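Local coordinates for protein phosphodiesterase (Salpingoeca rosetta, PDB 7CJ3) that holds retinal in a bacteriorhodopsin-like, helix-built transmembrane domain that forms part of a protein named phosphodiesterase, at residues B[55-60]-B[249-254]; B[234-239]-B[255-260]. All coordinates share one frame; numbering follows the deposited sequence.

Contact 1. Residues B[55-60]-B[249-254]. With OLC ((2R)-2,3-dihydroxypropyl (9Z)-octadec-9-enoate), chain L; OLC ((2R)-2,3-dihydroxypropyl (9Z)-octadec-9-enoate), chain D.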
ATOM      1  N   PHE B  55      -1.490  14.772  19.538  1.00 37.69           N
ATOM      2  CA  PHE B  55      -1.079  14.422  18.154  1.00 32.51           C
ATOM      3  C   PHE B  55      -2.119  13.455  17.589  1.00 31.94           C
ATOM      4  O   PHE B  55      -1.931  12.225  17.691  1.00 30.01           O
ATOM      5  CB  PHE B  55       0.304  13.772  18.169  1.00 32.28           C
ATOM      6  CG  PHE B  55       1.444  14.606  18.715  1.00 34.74           C
ATOM      7  CD1 PHE B  55       1.625  15.925  18.323  1.00 33.94           C
ATOM      8  CD2 PHE B  55       2.379  14.046  19.577  1.00 37.42           C
ATOM      9  CE1 PHE B  55       2.698  16.667  18.791  1.00 32.90           C
ATOM     10  CE2 PHE B  55       3.455  14.791  20.042  1.00 36.03           C
ATOM     11  CZ  PHE B  55       3.614  16.100  19.648  1.00 33.40           C
ATOM     12  N   SER B  56      -3.208  13.999  17.030  1.00 30.24           N
ATOM     13  CA  SER B  56      -4.455  13.258  16.727  1.00 27.11           C
ATOM     14  C   SER B  56      -4.347  12.454  15.431  1.00 25.08           C
ATOM     15  O   SER B  56      -5.230  11.630  15.196  1.00 32.86           O
ATOM     16  CB  SER B  56      -5.571  14.233  16.607  1.00 25.74           C
ATOM     17  OG  SER B  56      -5.052  15.497  16.879  1.00 26.05           O
ATOM     18  N   HIS B  57      -3.319  12.657  14.617  1.00 22.96           N
ATOM     19  CA  HIS B  57      -3.192  11.999  13.291  1.00 24.08           C
ATOM     20  C   HIS B  57      -2.372  10.714  13.395  1.00 22.69           C
ATOM     21  O   HIS B  57      -2.391   9.931  12.419  1.00 20.50           O
ATOM     22  CB  HIS B  57      -2.677  13.002  12.247  1.00 25.31           C
ATOM     23  CG  HIS B  57      -3.446  14.281  12.254  1.00 27.48           C
ATOM     24  ND1 HIS B  57      -4.824  14.337  12.023  1.00 27.98           N
ATOM     25  CD2 HIS B  57      -3.064  15.526  12.611  1.00 30.06           C
ATOM     26  CE1 HIS B  57      -5.247  15.577  12.184  1.00 28.55           C
ATOM     27  NE2 HIS B  57      -4.183  16.336  12.513  1.00 33.37           N
ATOM     28  N   LEU B  58      -1.740  10.476  14.551  1.00 25.39           N
ATOM     29  CA  LEU B  58      -0.705   9.419  14.727  1.00 24.88           C
ATOM     30  C   LEU B  58      -1.325   8.022  14.571  1.00 25.58           C
ATOM     31  O   LEU B  58      -0.717   7.198  13.857  1.00 24.83           O
ATOM     32  CB  LEU B  58       0.026   9.635  16.055  1.00 23.21           C
ATOM     33  CG  LEU B  58       0.987  10.826  16.066  1.00 23.09           C
ATOM     34  CD1 LEU B  58       1.831  10.869  17.333  1.00 23.88           C
ATOM     35  CD2 LEU B  58       1.906  10.774  14.878  1.00 23.68           C
ATOM     36  N   GLN B  59      -2.506   7.764  15.134  1.00 28.59           N
ATOM     37  CA  GLN B  59      -3.174   6.427  15.055  1.00 30.09           C
ATOM     38  C   GLN B  59      -3.485   6.138  13.578  1.00 25.48           C
ATOM     39  O   GLN B  59      -3.212   5.021  13.084  1.00 20.73           O
ATOM     40  CB  GLN B  59      -4.391   6.439  16.003  1.00 37.18           C
ATOM     41  CG  GLN B  59      -5.216   5.164  16.094  1.00 42.22           C
ATOM     42  CD  GLN B  59      -6.386   5.383  17.033  1.00 50.66           C
ATOM     43  OE1 GLN B  59      -6.487   6.437  17.687  1.00 48.95           O
ATOM     44  NE2 GLN B  59      -7.256   4.382  17.107  1.00 48.96           N
ATOM     45  N   SER B  60      -3.972   7.136  12.854  1.00 24.78           N
ATOM     46  CA  SER B  60      -4.333   7.014  11.422  1.00 24.38           C
ATOM     47  C   SER B  60      -3.109   6.619  10.626  1.00 22.27           C
ATOM     48  O   SER B  60      -3.224   5.727   9.791  1.00 20.79           O
ATOM     49  CB  SER B  60      -4.867   8.318  10.909  1.00 29.34           C
ATOM     50  OG  SER B  60      -6.146   8.604  11.463  1.00 40.83           O
ATOM     51  N   ASP B 249       7.440  19.956  12.616  1.00 37.67           N
ATOM     52  CA  ASP B 249       6.818  19.441  13.867  1.00 35.47           C
ATOM     53  C   ASP B 249       6.809  17.902  13.837  1.00 35.47           C
ATOM     54  O   ASP B 249       7.201  17.285  12.827  1.00 40.49           O
ATOM     55  CB  ASP B 249       5.418  20.034  14.103  1.00 41.12           C
ATOM     56  CG  ASP B 249       4.320  19.676  13.099  1.00 47.72           C
ATOM     57  OD1 ASP B 249       4.374  20.196  12.003  1.00 61.04           O
ATOM     58  OD2 ASP B 249       3.388  18.895  13.445  1.00 60.89           O
ATOM     59  N   PHE B 250       6.368  17.290  14.928  1.00 32.54           N
ATOM     60  CA  PHE B 250       6.490  15.842  15.198  1.00 28.09           C
ATOM     61  C   PHE B 250       5.693  15.042  14.170  1.00 28.10           C
ATOM     62  O   PHE B 250       6.300  14.122  13.510  1.00 24.45           O
ATOM     63  CB  PHE B 250       5.999  15.540  16.614  1.00 29.13           C
ATOM     64  CG  PHE B 250       6.299  14.121  16.984  1.00 32.02           C
ATOM     65  CD1 PHE B 250       7.616  13.683  17.036  1.00 30.16           C
ATOM     66  CD2 PHE B 250       5.263  13.212  17.198  1.00 32.75           C
ATOM     67  CE1 PHE B 250       7.892  12.356  17.332  1.00 31.76           C
ATOM     68  CE2 PHE B 250       5.548  11.889  17.501  1.00 30.34           C
ATOM     69  CZ  PHE B 250       6.861  11.465  17.569  1.00 30.47           C
ATOM     70  N   GLN B 251       4.400  15.403  14.043  1.00 27.69           N
ATOM     71  CA  GLN B 251       3.402  14.738  13.160  1.00 26.68           C
ATOM     72  C   GLN B 251       3.861  14.765  11.690  1.00 26.04           C
ATOM     73  O   GLN B 251       3.756  13.722  11.026  1.00 30.08           O
ATOM     74  CB  GLN B 251       2.019  15.367  13.340  1.00 26.82           C
ATOM     75  CG  GLN B 251       1.445  15.169  14.722  1.00 27.45           C
ATOM     76  CD  GLN B 251      -0.056  15.307  14.829  1.00 25.90           C
ATOM     77  OE1 GLN B 251      -0.584  16.392  15.008  1.00 29.38           O
ATOM     78  NE2 GLN B 251      -0.762  14.201  14.748  1.00 24.42           N
ATOM     79  N   VAL B 252       4.375  15.892  11.189  1.00 24.45           N
ATOM     80  CA  VAL B 252       4.904  15.958   9.790  1.00 22.46           C
ATOM     81  C   VAL B 252       6.032  14.934   9.636  1.00 20.76           C
ATOM     82  O   VAL B 252       6.011  14.197   8.656  1.00 18.98           O
ATOM     83  CB  VAL B 252       5.339  17.396   9.402  1.00 24.02           C
ATOM     84  CG1 VAL B 252       6.277  17.411   8.195  1.00 25.00           C
ATOM     85  CG2 VAL B 252       4.136  18.315   9.133  1.00 22.86           C
ATOM     86  N   GLY B 253       6.956  14.853  10.602  1.00 22.47           N
ATOM     87  CA  GLY B 253       8.045  13.850  10.627  1.00 22.87           C
ATOM     88  C   GLY B 253       7.546  12.403  10.654  1.00 22.45           C
ATOM     89  O   GLY B 253       8.135  11.547   9.936  1.00 20.67           O
ATOM     90  N   GLU B 254       6.518  12.115  11.463  1.00 21.67           N
ATOM     91  CA  GLU B 254       5.934  10.751  11.601  1.00 22.27           C
ATOM     92  C   GLU B 254       5.371  10.297  10.251  1.00 21.86           C
ATOM     93  O   GLU B 254       5.637   9.131   9.849  1.00 21.57           O
ATOM     94  CB  GLU B 254       4.903  10.754  12.733  1.00 21.79           C
ATOM     95  CG  GLU B 254       5.565  10.813  14.110  1.00 22.24           C
ATOM     96  CD  GLU B 254       6.673   9.786  14.268  1.00 22.03           C
ATOM     97  OE1 GLU B 254       7.836  10.163  14.128  1.00 24.55           O
ATOM     98  OE2 GLU B 254       6.371   8.604  14.468  1.00 23.18           O
TER
HETATM   99  C18 OLC L 402       1.911   3.686   1.160  1.00 33.55           C
HETATM  100  C10 OLC L 402       1.229   9.444   6.047  1.00 34.14           C
HETATM  101  C9  OLC L 402       1.052  10.440   5.158  1.00 35.11           C
HETATM  102  C17 OLC L 402       1.886   3.584   2.683  1.00 30.89           C
HETATM  103  C11 OLC L 402       0.364   8.211   6.142  1.00 28.89           C
HETATM  104  C8  OLC L 402      -0.078  10.333   4.161  1.00 35.18           C
HETATM  105  C24 OLC L 402      -4.988  19.049  10.535  1.00 51.07           C
HETATM  106  C16 OLC L 402       0.515   3.935   3.125  1.00 27.12           C
HETATM  107  C12 OLC L 402       1.329   7.090   6.155  1.00 26.22           C
HETATM  108  C7  OLC L 402       0.007  11.447   3.167  1.00 32.42           C
HETATM  109  C15 OLC L 402       0.305   5.435   2.916  1.00 28.67           C
HETATM  110  C13 OLC L 402       0.875   5.946   5.308  1.00 25.96           C
HETATM  111  C6  OLC L 402      -0.043  12.792   3.879  1.00 35.21           C
HETATM  112  C14 OLC L 402       1.074   6.347   3.873  1.00 28.39           C
HETATM  113  C5  OLC L 402      -1.275  13.096   4.696  1.00 33.35           C
HETATM  114  C4  OLC L 402      -0.803  13.586   6.033  1.00 36.95           C
HETATM  115  C3  OLC L 402      -1.989  14.118   6.830  1.00 40.17           C
HETATM  116  C2  OLC L 402      -2.535  15.418   6.277  1.00 43.73           C
HETATM  117  C21 OLC L 402      -3.714  18.330   8.592  1.00 51.91           C
HETATM  118  C1  OLC L 402      -2.580  16.402   7.412  1.00 52.71           C
HETATM  119  C22 OLC L 402      -4.763  17.855   9.577  1.00 52.22           C
HETATM  120  O19 OLC L 402      -1.696  16.334   8.263  1.00 60.36           O
HETATM  121  O25 OLC L 402      -5.502  18.642  11.820  1.00 44.97           O
HETATM  122  O23 OLC L 402      -5.963  17.360   8.876  1.00 47.09           O
HETATM  123  O20 OLC L 402      -3.657  17.401   7.506  1.00 56.02           O
HETATM  124  C18 OLC D 402      -3.543   0.553   2.281  1.00 17.94           C
HETATM  125  C10 OLC D 402      -6.857   3.576   9.345  1.00 30.44           C
HETATM  126  C9  OLC D 402      -7.102   2.774  10.391  1.00 28.77           C
HETATM  127  C17 OLC D 402      -3.817   2.008   2.560  1.00 18.16           C
HETATM  128  C11 OLC D 402      -7.120   3.219   7.896  1.00 27.32           C
HETATM  129  C8  OLC D 402      -6.812   3.351  11.768  1.00 29.86           C
HETATM  130  C16 OLC D 402      -4.658   2.185   3.811  1.00 18.57           C
HETATM  131  C12 OLC D 402      -7.380   4.483   7.038  1.00 23.55           C
HETATM  132  C7  OLC D 402      -7.677   4.615  12.026  1.00 33.20           C
HETATM  133  C15 OLC D 402      -5.596   3.378   3.723  1.00 18.29           C
HETATM  134  C13 OLC D 402      -6.497   4.571   5.802  1.00 20.95           C
HETATM  135  C6  OLC D 402      -7.952   4.917  13.515  1.00 36.03           C
HETATM  136  C14 OLC D 402      -6.606   3.402   4.842  1.00 18.82           C
HETATM  137  C5  OLC D 402      -8.224   6.399  13.855  1.00 38.59           C

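Contact 2. Residues B[234-239]-B[255-260]. With RET (retinal), chain K; OLC ((2R)-2,3-dihydroxypropyl (9Z)-octadec-9-enoate), chain L.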
ATOM      1  N   SER B 234      17.671   7.206   3.070  1.00 25.82           N
ATOM      2  CA  SER B 234      18.263   8.523   3.414  1.00 24.87           C
ATOM      3  C   SER B 234      17.200   9.421   4.029  1.00 22.06           C
ATOM      4  O   SER B 234      17.555  10.421   4.616  1.00 20.72           O
ATOM      5  CB  SER B 234      18.885   9.143   2.226  1.00 25.65           C
ATOM      6  OG  SER B 234      20.146   8.532   1.961  1.00 28.75           O
ATOM      7  N   ILE B 235      15.936   9.050   3.938  1.00 21.99           N
ATOM      8  CA  ILE B 235      14.845   9.940   4.410  1.00 22.18           C
ATOM      9  C   ILE B 235      14.830   9.942   5.932  1.00 21.44           C
ATOM     10  O   ILE B 235      14.574  10.992   6.505  1.00 20.80           O
ATOM     11  CB  ILE B 235      13.514   9.558   3.740  1.00 21.30           C
ATOM     12  CG1 ILE B 235      13.583   9.940   2.265  1.00 23.32           C
ATOM     13  CG2 ILE B 235      12.336  10.211   4.426  1.00 19.98           C
ATOM     14  CD1 ILE B 235      12.777   9.041   1.399  1.00 26.47           C
ATOM     15  N   PHE B 236      15.174   8.831   6.566  1.00 23.62           N
ATOM     16  CA  PHE B 236      15.102   8.707   8.055  1.00 25.39           C
ATOM     17  C   PHE B 236      16.069   9.689   8.717  1.00 25.13           C
ATOM     18  O   PHE B 236      15.624  10.543   9.477  1.00 25.48           O
ATOM     19  CB  PHE B 236      15.281   7.253   8.483  1.00 23.69           C
ATOM     20  CG  PHE B 236      14.337   6.338   7.758  1.00 23.27           C
ATOM     21  CD1 PHE B 236      12.977   6.382   8.030  1.00 22.16           C
ATOM     22  CD2 PHE B 236      14.796   5.494   6.766  1.00 24.44           C
ATOM     23  CE1 PHE B 236      12.101   5.556   7.354  1.00 23.59           C
ATOM     24  CE2 PHE B 236      13.913   4.679   6.084  1.00 25.19           C
ATOM     25  CZ  PHE B 236      12.568   4.708   6.382  1.00 24.28           C
ATOM     26  N   PRO B 237      17.390   9.645   8.413  1.00 24.33           N
ATOM     27  CA  PRO B 237      18.332  10.593   8.998  1.00 23.82           C
ATOM     28  C   PRO B 237      17.906  12.035   8.713  1.00 27.30           C
ATOM     29  O   PRO B 237      18.068  12.860   9.590  1.00 26.55           O
ATOM     30  CB  PRO B 237      19.677  10.275   8.342  1.00 24.45           C
ATOM     31  CG  PRO B 237      19.363   9.379   7.158  1.00 24.00           C
ATOM     32  CD  PRO B 237      18.045   8.709   7.487  1.00 24.63           C
ATOM     33  N   LEU B 238      17.337  12.296   7.528  1.00 31.66           N
ATOM     34  CA  LEU B 238      16.873  13.650   7.139  1.00 34.19           C
ATOM     35  C   LEU B 238      15.700  14.052   8.037  1.00 34.10           C
ATOM     36  O   LEU B 238      15.752  15.139   8.595  1.00 39.18           O
ATOM     37  CB  LEU B 238      16.490  13.666   5.657  1.00 39.65           C
ATOM     38  CG  LEU B 238      16.190  15.054   5.058  1.00 40.55           C
ATOM     39  CD1 LEU B 238      17.215  16.105   5.467  1.00 39.66           C
ATOM     40  CD2 LEU B 238      16.147  15.002   3.542  1.00 38.19           C
ATOM     41  N   VAL B 239      14.700  13.196   8.226  1.00 34.26           N
ATOM     42  CA  VAL B 239      13.543  13.526   9.108  1.00 31.11           C
ATOM     43  C   VAL B 239      14.045  13.842  10.519  1.00 29.72           C
ATOM     44  O   VAL B 239      13.615  14.864  11.094  1.00 29.96           O
ATOM     45  CB  VAL B 239      12.505  12.402   9.143  1.00 30.22           C
ATOM     46  CG1 VAL B 239      11.409  12.720  10.161  1.00 30.21           C
ATOM     47  CG2 VAL B 239      11.925  12.181   7.758  1.00 32.27           C
ATOM     48  N   ALA B 255       4.685  11.207   9.549  1.00 19.58           N
ATOM     49  CA  ALA B 255       4.126  10.976   8.200  1.00 19.23           C
ATOM     50  C   ALA B 255       5.262  10.588   7.249  1.00 18.71           C
ATOM     51  O   ALA B 255       5.188   9.551   6.596  1.00 16.25           O
ATOM     52  CB  ALA B 255       3.393  12.207   7.730  1.00 18.44           C
ATOM     53  N   MET B 256       6.320  11.390   7.209  1.00 21.40           N
ATOM     54  CA  MET B 256       7.442  11.138   6.273  1.00 24.24           C
ATOM     55  C   MET B 256       8.061   9.776   6.617  1.00 25.26           C
ATOM     56  O   MET B 256       8.379   9.023   5.679  1.00 25.70           O
ATOM     57  CB  MET B 256       8.477  12.262   6.346  1.00 26.24           C
ATOM     58  CG  MET B 256       7.921  13.595   5.852  1.00 28.48           C
ATOM     59  SD  MET B 256       9.017  15.053   6.062  1.00 36.59           S
ATOM     60  CE  MET B 256      10.564  14.463   5.374  1.00 36.53           C
ATOM     61  N   ASN B 257       8.150   9.432   7.914  1.00 25.00           N
ATOM     62  CA  ASN B 257       8.782   8.169   8.366  1.00 23.64           C
ATOM     63  C   ASN B 257       7.985   6.974   7.839  1.00 22.94           C
ATOM     64  O   ASN B 257       8.612   6.062   7.254  1.00 21.17           O
ATOM     65  CB  ASN B 257       8.920   8.125   9.878  1.00 22.40           C
ATOM     66  CG  ASN B 257      10.145   8.860  10.368  1.00 22.42           C
ATOM     67  OD1 ASN B 257      11.235   8.725   9.814  1.00 22.43           O
ATOM     68  ND2 ASN B 257       9.979   9.605  11.447  1.00 23.88           N
ATOM     69  N   CYS B 258       6.658   7.018   8.012  1.00 23.02           N
ATOM     70  CA  CYS B 258       5.689   5.975   7.576  1.00 23.94           C
ATOM     71  C   CYS B 258       5.810   5.723   6.071  1.00 23.91           C
ATOM     72  O   CYS B 258       5.943   4.529   5.681  1.00 20.86           O
ATOM     73  CB  CYS B 258       4.260   6.377   7.905  1.00 23.38           C
ATOM     74  SG  CYS B 258       3.986   6.513   9.689  1.00 27.89           S
ATOM     75  N   VAL B 259       5.801   6.808   5.283  1.00 21.77           N
ATOM     76  CA  VAL B 259       5.918   6.767   3.797  1.00 21.84           C
ATOM     77  C   VAL B 259       7.287   6.189   3.400  1.00 19.48           C
ATOM     78  O   VAL B 259       7.323   5.327   2.511  1.00 18.08           O
ATOM     79  CB  VAL B 259       5.670   8.162   3.175  1.00 22.81           C
ATOM     80  CG1 VAL B 259       5.738   8.124   1.642  1.00 22.38           C
ATOM     81  CG2 VAL B 259       4.331   8.750   3.618  1.00 22.85           C
ATOM     82  N   ALA B 260       8.366   6.649   4.041  1.00 19.32           N
ATOM     83  CA  ALA B 260       9.766   6.174   3.869  1.00 19.09           C
ATOM     84  C   ALA B 260       9.876   4.685   4.195  1.00 18.01           C
ATOM     85  O   ALA B 260      10.415   3.902   3.360  1.00 16.06           O
ATOM     86  CB  ALA B 260      10.680   6.954   4.784  1.00 19.11           C
TER
HETATM   87  C1  RET K 401      18.659   7.239  12.326  1.00 29.15           C
HETATM   88  C2  RET K 401      19.408   7.995  13.426  1.00 29.76           C
HETATM   89  C3  RET K 401      20.162   9.156  12.952  1.00 31.07           C
HETATM   90  C4  RET K 401      21.146   8.763  11.872  1.00 31.92           C
HETATM   91  C5  RET K 401      20.680   7.677  10.941  1.00 32.09           C
HETATM   92  C6  RET K 401      19.483   7.051  11.056  1.00 30.22           C
HETATM   93  C7  RET K 401      19.037   6.167   9.969  1.00 32.56           C
HETATM   94  C8  RET K 401      17.932   5.323   9.925  1.00 39.48           C
HETATM   95  C9  RET K 401      17.638   4.308   8.967  1.00 42.18           C
HETATM   96  C10 RET K 401      16.495   3.475   9.062  1.00 42.36           C
HETATM   97  C11 RET K 401      15.988   2.577   8.114  1.00 41.48           C
HETATM   98  C12 RET K 401      14.811   1.837   8.132  1.00 38.01           C
HETATM   99  C13 RET K 401      14.367   0.905   7.179  1.00 39.26           C
HETATM  100  C14 RET K 401      13.213   0.174   7.395  1.00 43.06           C
HETATM  101  C15 RET K 401      12.907  -1.131   6.814  1.00 47.16           C
HETATM  102  C16 RET K 401      18.309   5.880  12.960  1.00 27.63           C
HETATM  103  C17 RET K 401      17.355   8.001  12.028  1.00 28.35           C
HETATM  104  C18 RET K 401      21.713   7.376   9.875  1.00 32.07           C
HETATM  105  C19 RET K 401      18.529   4.080   7.784  1.00 43.11           C
HETATM  106  C20 RET K 401      15.167   0.753   5.921  1.00 38.26           C
HETATM  107  C18 OLC L 402       1.911   3.686   1.160  1.00 33.55           C
HETATM  108  C10 OLC L 402       1.229   9.444   6.047  1.00 34.14           C
HETATM  109  C9  OLC L 402       1.052  10.440   5.158  1.00 35.11           C
HETATM  110  C17 OLC L 402       1.886   3.584   2.683  1.00 30.89           C
HETATM  111  C11 OLC L 402       0.364   8.211   6.142  1.00 28.89           C
HETATM  112  C8  OLC L 402      -0.078  10.333   4.161  1.00 35.18           C
HETATM  113  C24 OLC L 402      -4.988  19.049  10.535  1.00 51.07           C
HETATM  114  C16 OLC L 402       0.515   3.935   3.125  1.00 27.12           C
HETATM  115  C12 OLC L 402       1.329   7.090   6.155  1.00 26.22           C
HETATM  116  C7  OLC L 402       0.007  11.447   3.167  1.00 32.42           C
HETATM  117  C15 OLC L 402       0.305   5.435   2.916  1.00 28.67           C
HETATM  118  C13 OLC L 402       0.875   5.946   5.308  1.00 25.96           C
HETATM  119  C6  OLC L 402      -0.043  12.792   3.879  1.00 35.21           C
HETATM  120  C14 OLC L 402       1.074   6.347   3.873  1.00 28.39           C
HETATM  121  C5  OLC L 402      -1.275  13.096   4.696  1.00 33.35           C
HETATM  122  C4  OLC L 402      -0.803  13.586   6.033  1.00 36.95           C
HETATM  123  C3  OLC L 402      -1.989  14.118   6.830  1.00 40.17           C
HETATM  124  C2  OLC L 402      -2.535  15.418   6.277  1.00 43.73           C
HETATM  125  C21 OLC L 402      -3.714  18.330   8.592  1.00 51.91           C
HETATM  126  C1  OLC L 402      -2.580  16.402   7.412  1.00 52.71           C
HETATM  127  C22 OLC L 402      -4.763  17.855   9.577  1.00 52.22           C
HETATM  128  O19 OLC L 402      -1.696  16.334   8.263  1.00 60.36           O
HETATM  129  O25 OLC L 402      -5.502  18.642  11.820  1.00 44.97           O
HETATM  130  O23 OLC L 402      -5.963  17.360   8.876  1.00 47.09           O
HETATM  131  O20 OLC L 402      -3.657  17.401   7.506  1.00 56.02           O

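Contact 1. Residues B[55-60]-B[249-254]
Glu254 OE2 is gripped from outside this contact by Arg130, in a salt bridge, and by the hydroxyl of Tyr62, while the aliphatic stem of the same side chain lies against Leu58. The Leu58 CD2 methyl sits 3.7 Å from Glu254 CB. Arg243 forms a salt bridge to Glu254 OE1, so the carboxylate is held at both oxygens. The bend at chi2 (-49°) swings Glu254 CD away from an extended course, and Glu254 CG rests over the rim of one face of the Phe250 ring. Leu58 CD1 meets that ring at its edge, in its plane, 3.9 Å from Phe250 CE2.

These residues join the start of helix 58-81 to the start of helix 250-277, the first and last helices of the seven-helix microbial-rhodopsin core, which in this chain follows two further helices, 17-41 and 45-54. Asp249 is the N-cap of helix 250-277, and residues 55-58 make a type I beta turn leading into helix 58-81. Beside that turn, Phe250 CD2 lies over one face of the Phe55 ring, off toward its rim and 3.7 Å from Phe55 CE2; the ring planes are inclined at 35°. The stem of Gln251 fills in next to this pair, its CG 3.7 Å from Phe55 CD1, and its amide plane is only 15° from that of the His57 ring. The His57 ring ends at a bound OLC: its NE2 is hydrogen-bonded to O25 of the chain L OLC, 2.7 Å away and near the imidazole plane.

Contact 2. Residues B[234-239]-B[255-260]
Ile235 meets Ala260 through its CG2 branch, which lies 3.7 Å from Ala260 CB. This is one end of an antiparallel helix pair, 235-239 against 255-260, whose axes approach to 9.7 Å at 174°. Phe236 follows, and its ring fits between helix 250-277 and the retinal. On the helix side, Ala260 CB is 3.3 Å from Phe236 CE1, and Asn257 OD1 comes in at the ring edge, in plane, 3.4 Å from Phe236 CD1. Ring and amide planes are just 8° apart. Retinal passes over a face of the ring, with its C11 3.4 Å from Phe236 CD2, and Trp134 meets Phe236 at an inclined angle. Pro237 turns from the other helix and touches the polyene, Pro237 CD being 3.7 Å from retinal C7. One turn on from Ile235, Val239 sends its two methyls to different partners. Its CG1 lies 3.7 Å from Asn257 ND2, whereas CG2 meets Met256, 3.6 Å from the CE that chi3 (50°) folds back. Asn257 ND2 also has a weak hydrogen bond to Glu254. The interface is therefore mainly apolar, with one amide set into it; the carbonyl oxygen facing the positive rim of the Phe236 ring would add a small electrostatic attraction.

Overall arrangement
Both contacts use helix 250-277, at successive levels: contact 1 at its start, against helix 58-81, and contact 2 just beyond, against helix 235-245. Their centres are 13 Å apart, and they touch where Gly253 O lies 3.5 Å from Val239 CG1. Contact 2 lies deeper, lining the retinal pocket through Phe236 and Pro237; in contact 1 the Glu254 side chain stays about 10 Å from retinal between nearest atoms. The chain L OLC spans both, its glycerol end at His57 and its acyl chain beside Ala255, Cys258 and Val259, near the second subunit.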